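Local coordinates for protein CmeC (Campylobacter jejuni, PDB 4MT4) that forms a trimeric outer membrane channel of the outer membrane factor family and probably exports compounds as part of an efflux system, at residues D40-V49 / Q248-D259. Residues are numbered along the deposited sequence; the frame is centred on the assembly and turned at random.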
loop_
_atom_site.group_PDB
_atom_site.type_symbol
_atom_site.label_atom_id
_atom_site.label_comp_id
_atom_site.label_asym_id
_atom_site.label_seq_id
_atom_site.Cartn_x
_atom_site.Cartn_y
_atom_site.Cartn_z
ATOM N N ASP B 40 -29.408 -10.982 12.035
ATOM C CA ASP B 40 -30.580 -11.272 11.216
ATOM C C ASP B 40 -30.344 -12.474 10.304
ATOM O O ASP B 40 -31.233 -12.877 9.552
ATOM C CB ASP B 40 -30.973 -10.048 10.387
ATOM C CG ASP B 40 -31.633 -8.968 11.221
ATOM O OD1 ASP B 40 -32.344 -9.316 12.188
ATOM O OD2 ASP B 40 -31.443 -7.772 10.913
ATOM N N PHE B 41 -29.145 -13.043 10.375
ATOM C CA PHE B 41 -28.837 -14.266 9.645
ATOM C C PHE B 41 -29.290 -15.484 10.440
ATOM O O PHE B 41 -29.254 -16.610 9.941
ATOM C CB PHE B 41 -27.341 -14.360 9.343
ATOM C CG PHE B 41 -26.885 -13.446 8.242
ATOM C CD1 PHE B 41 -27.190 -13.728 6.920
ATOM C CD2 PHE B 41 -26.142 -12.312 8.526
ATOM C CE1 PHE B 41 -26.770 -12.891 5.904
ATOM C CE2 PHE B 41 -25.718 -11.472 7.514
ATOM C CZ PHE B 41 -26.033 -11.762 6.201
ATOM N N ASP B 42 -29.712 -15.240 11.679
ATOM C CA ASP B 42 -30.199 -16.281 12.579
ATOM C C ASP B 42 -29.161 -17.389 12.760
ATOM O O ASP B 42 -29.496 -18.574 12.794
ATOM C CB ASP B 42 -31.519 -16.859 12.058
ATOM C CG ASP B 42 -32.491 -15.780 11.610
ATOM O OD1 ASP B 42 -32.537 -14.708 12.251
ATOM O OD2 ASP B 42 -33.206 -16.003 10.610
ATOM N N ASP B 43 -27.900 -16.987 12.874
ATOM C CA ASP B 43 -26.791 -17.920 13.034
ATOM C C ASP B 43 -26.041 -17.624 14.332
ATOM O O ASP B 43 -25.351 -16.612 14.442
ATOM C CB ASP B 43 -25.847 -17.833 11.833
ATOM C CG ASP B 43 -24.863 -18.992 11.766
ATOM O OD1 ASP B 43 -24.571 -19.604 12.814
ATOM O OD2 ASP B 43 -24.374 -19.285 10.655
ATOM N N GLU B 44 -26.175 -18.513 15.310
ATOM C CA GLU B 44 -25.539 -18.311 16.605
ATOM C C GLU B 44 -24.026 -18.470 16.500
ATOM O O GLU B 44 -23.276 -17.842 17.247
ATOM C CB GLU B 44 -26.105 -19.282 17.645
ATOM C CG GLU B 44 -25.971 -18.783 19.076
ATOM C CD GLU B 44 -26.711 -17.479 19.305
ATOM O OE1 GLU B 44 -26.046 -16.450 19.553
ATOM O OE2 GLU B 44 -27.959 -17.481 19.236
ATOM N N ASN B 45 -23.582 -19.308 15.566
ATOM C CA ASN B 45 -22.156 -19.487 15.320
ATOM C C ASN B 45 -21.540 -18.214 14.749
ATOM O O ASN B 45 -20.423 -17.836 15.104
ATOM C CB ASN B 45 -21.913 -20.657 14.365
ATOM C CG ASN B 45 -22.672 -21.907 14.769
ATOM O OD1 ASN B 45 -22.233 -22.663 15.637
ATOM N ND2 ASN B 45 -23.817 -22.134 14.135
ATOM N N LEU B 46 -22.281 -17.560 13.861
ATOM C CA LEU B 46 -21.841 -16.304 13.268
ATOM C C LEU B 46 -21.762 -15.206 14.325
ATOM O O LEU B 46 -20.838 -14.397 14.321
ATOM C CB LEU B 46 -22.782 -15.883 12.136
ATOM C CG LEU B 46 -22.505 -14.534 11.467
ATOM C CD1 LEU B 46 -21.100 -14.494 10.884
ATOM C CD2 LEU B 46 -23.545 -14.236 10.395
ATOM N N ASN B 47 -22.735 -15.189 15.231
ATOM C CA ASN B 47 -22.771 -14.196 16.299
ATOM C C ASN B 47 -21.567 -14.314 17.228
ATOM O O ASN B 47 -21.021 -13.308 17.683
ATOM C CB ASN B 47 -24.065 -14.323 17.104
ATOM C CG ASN B 47 -25.298 -14.024 16.273
ATOM O OD1 ASN B 47 -25.217 -13.362 15.238
ATOM N ND2 ASN B 47 -26.451 -14.505 16.725
ATOM N N LYS B 48 -21.158 -15.548 17.499
ATOM C CA LYS B 48 -20.019 -15.801 18.375
ATOM C C LYS B 48 -18.707 -15.353 17.743
ATOM O O LYS B 48 -17.838 -14.813 18.425
ATOM C CB LYS B 48 -19.933 -17.285 18.734
ATOM C CG LYS B 48 -21.065 -17.784 19.611
ATOM C CD LYS B 48 -20.863 -19.242 19.982
ATOM C CE LYS B 48 -22.080 -19.806 20.691
ATOM N NZ LYS B 48 -22.418 -19.033 21.916
ATOM N N VAL B 49 -18.565 -15.576 16.440
ATOM C CA VAL B 49 -17.316 -15.255 15.757
ATOM C C VAL B 49 -17.199 -13.750 15.513
ATOM O O VAL B 49 -16.101 -13.226 15.340
ATOM C CB VAL B 49 -17.184 -16.022 14.418
ATOM C CG1 VAL B 49 -17.973 -15.340 13.315
ATOM C CG2 VAL B 49 -15.722 -16.151 14.023
ATOM N N GLN B 248 -13.887 -24.649 13.008
ATOM C CA GLN B 248 -14.987 -23.710 13.197
ATOM C C GLN B 248 -16.348 -24.367 13.002
ATOM O O GLN B 248 -16.669 -24.847 11.914
ATOM C CB GLN B 248 -14.840 -22.525 12.239
ATOM C CG GLN B 248 -15.984 -21.525 12.312
ATOM C CD GLN B 248 -16.058 -20.815 13.650
ATOM O OE1 GLN B 248 -15.036 -20.457 14.233
ATOM N NE2 GLN B 248 -17.274 -20.612 14.144
ATOM N N SER B 249 -17.144 -24.388 14.068
ATOM C CA SER B 249 -18.527 -24.840 13.984
ATOM C C SER B 249 -19.335 -23.821 13.190
ATOM O O SER B 249 -19.101 -22.619 13.304
ATOM C CB SER B 249 -19.126 -25.029 15.379
ATOM O OG SER B 249 -18.391 -25.977 16.134
ATOM N N TYR B 250 -20.285 -24.293 12.390
ATOM C CA TYR B 250 -21.032 -23.392 11.519
ATOM C C TYR B 250 -22.473 -23.837 11.279
ATOM O O TYR B 250 -22.915 -24.872 11.781
ATOM C CB TYR B 250 -20.310 -23.246 10.177
ATOM C CG TYR B 250 -20.239 -24.525 9.372
ATOM C CD1 TYR B 250 -19.231 -25.453 9.594
ATOM C CD2 TYR B 250 -21.180 -24.803 8.389
ATOM C CE1 TYR B 250 -19.164 -26.623 8.860
ATOM C CE2 TYR B 250 -21.121 -25.966 7.652
ATOM C CZ TYR B 250 -20.112 -26.873 7.891
ATOM O OH TYR B 250 -20.048 -28.037 7.157
ATOM N N GLN B 251 -23.195 -23.037 10.501
ATOM C CA GLN B 251 -24.592 -23.299 10.185
ATOM C C GLN B 251 -24.886 -22.918 8.738
ATOM O O GLN B 251 -24.507 -21.836 8.289
ATOM C CB GLN B 251 -25.508 -22.527 11.135
ATOM C CG GLN B 251 -26.955 -22.438 10.681
ATOM C CD GLN B 251 -27.796 -21.564 11.591
ATOM O OE1 GLN B 251 -27.779 -21.723 12.810
ATOM N NE2 GLN B 251 -28.527 -20.625 11.000
ATOM N N VAL B 252 -25.556 -23.813 8.018
ATOM C CA VAL B 252 -25.908 -23.588 6.618
ATOM C C VAL B 252 -26.828 -22.379 6.450
ATOM O O VAL B 252 -27.783 -22.201 7.208
ATOM C CB VAL B 252 -26.584 -24.842 6.006
ATOM C CG1 VAL B 252 -27.441 -24.480 4.795
ATOM C CG2 VAL B 252 -25.537 -25.879 5.635
ATOM N N PHE B 253 -26.524 -21.547 5.459
ATOM C CA PHE B 253 -27.341 -20.380 5.157
ATOM C C PHE B 253 -28.616 -20.772 4.422
ATOM O O PHE B 253 -28.568 -21.407 3.368
ATOM C CB PHE B 253 -26.547 -19.370 4.323
ATOM C CG PHE B 253 -27.365 -18.202 3.843
ATOM C CD1 PHE B 253 -27.635 -17.138 4.688
ATOM C CD2 PHE B 253 -27.856 -18.162 2.546
ATOM C CE1 PHE B 253 -28.383 -16.061 4.253
ATOM C CE2 PHE B 253 -28.607 -17.086 2.107
ATOM C CZ PHE B 253 -28.869 -16.035 2.961
ATOM N N ASN B 254 -29.756 -20.386 4.984
ATOM C CA ASN B 254 -31.043 -20.613 4.340
ATOM C C ASN B 254 -31.671 -19.308 3.865
ATOM O O ASN B 254 -31.663 -18.305 4.580
ATOM C CB ASN B 254 -31.995 -21.344 5.287
ATOM C CG ASN B 254 -31.979 -22.848 5.081
ATOM O OD1 ASN B 254 -31.188 -23.370 4.294
ATOM N ND2 ASN B 254 -32.855 -23.551 5.788
ATOM N N LEU B 255 -32.214 -19.333 2.653
ATOM C CA LEU B 255 -32.733 -18.129 2.013
ATOM C C LEU B 255 -33.925 -17.547 2.768
ATOM O O LEU B 255 -34.985 -18.167 2.861
ATOM C CB LEU B 255 -33.122 -18.429 0.559
ATOM C CG LEU B 255 -33.464 -17.261 -0.377
ATOM C CD1 LEU B 255 -34.944 -16.892 -0.324
ATOM C CD2 LEU B 255 -32.584 -16.052 -0.092
ATOM N N LYS B 256 -33.730 -16.350 3.310
ATOM C CA LYS B 256 -34.813 -15.574 3.896
ATOM C C LYS B 256 -34.805 -14.183 3.281
ATOM O O LYS B 256 -33.978 -13.889 2.418
ATOM C CB LYS B 256 -34.673 -15.492 5.419
ATOM C CG LYS B 256 -33.345 -14.920 5.891
ATOM C CD LYS B 256 -33.295 -14.778 7.406
ATOM C CE LYS B 256 -34.277 -13.727 7.899
ATOM N NZ LYS B 256 -34.160 -13.501 9.366
ATOM N N GLU B 257 -35.724 -13.329 3.720
ATOM C CA GLU B 257 -35.744 -11.945 3.262
ATOM C C GLU B 257 -35.172 -11.015 4.325
ATOM O O GLU B 257 -35.481 -11.145 5.509
ATOM C CB GLU B 257 -37.163 -11.511 2.889
ATOM C CG GLU B 257 -37.289 -10.028 2.562
ATOM C CD GLU B 257 -36.459 -9.611 1.360
ATOM O OE1 GLU B 257 -36.105 -10.483 0.538
ATOM O OE2 GLU B 257 -36.164 -8.404 1.235
ATOM N N PHE B 258 -34.332 -10.079 3.893
ATOM C CA PHE B 258 -33.668 -9.159 4.809
ATOM C C PHE B 258 -34.174 -7.728 4.640
ATOM O O PHE B 258 -34.404 -7.267 3.521
ATOM C CB PHE B 258 -32.152 -9.203 4.597
ATOM C CG PHE B 258 -31.545 -10.557 4.833
ATOM C CD1 PHE B 258 -31.488 -11.497 3.817
ATOM C CD2 PHE B 258 -31.026 -10.887 6.073
ATOM C CE1 PHE B 258 -30.929 -12.739 4.034
ATOM C CE2 PHE B 258 -30.465 -12.128 6.298
ATOM C CZ PHE B 258 -30.415 -13.056 5.277
ATOM N N ASP B 259 -34.344 -7.031 5.759
ATOM C CA ASP B 259 -34.765 -5.634 5.735
ATOM C C ASP B 259 -33.593 -4.708 5.419
ATOM O O ASP B 259 -33.033 -4.069 6.308
ATOM C CB ASP B 259 -35.403 -5.240 7.070
ATOM C CG ASP B 259 -34.644 -5.785 8.267
ATOM O OD1 ASP B 259 -33.529 -6.317 8.078
ATOM O OD2 ASP B 259 -35.161 -5.676 9.398
HETATM O O HOH W 1 -25.844 -19.576 8.438
HETATM O O HOH W 2 -27.679 -21.246 15.452
#
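Lys256 and Gln251 make the direct polar bonds to the 40-49 segment. The Lys256 chain bends at chi3 (-67°) and brings NZ between two acceptors. Lys256 NZ donates to Asp40 O at 3.0 Å and forms a salt bridge with Asp42 OD2, which it meets on the syn side. Gln251 NE2 donates to Asp42 O at 2.9 Å, from above the carbonyl plane.

The Gln251 amide lies stacked on the carboxylate of Asp43, their planes 5° apart. Asp43 is the N-cap of helix 44-56. Its OD1 takes Asn45 ND2 and, weakly, Asn45 N and Leu46 N. A second water joins Glu44 N to Gln251 OE1.

The apolar part centres on Phe41. Phe253 CE1 meets the edge of the Phe41 ring, 3.7 Å from Phe41 CD1. The Phe258 ring sits obliquely to Phe41, planes at 54°. Phe164 of helix 129-195 packs edge-to-face with Phe41.

The contact joins the start of helix 44-56 to the extended linker between helices 240-245 and 273-293. Helices 129-195 and 411-445 flank the linker, with Tyr250 stacked on Tyr170 and Phe258 on Ile439. Asp43 caps the helix through OD1, while OD2 reaches the linker indirectly, through one water to Gln251 O and through Tyr163 OH, which also bonds Gln251 N. Lys256 NZ probably eases the negative charge of Asp42 and of the close pair Asp40 and Asp259.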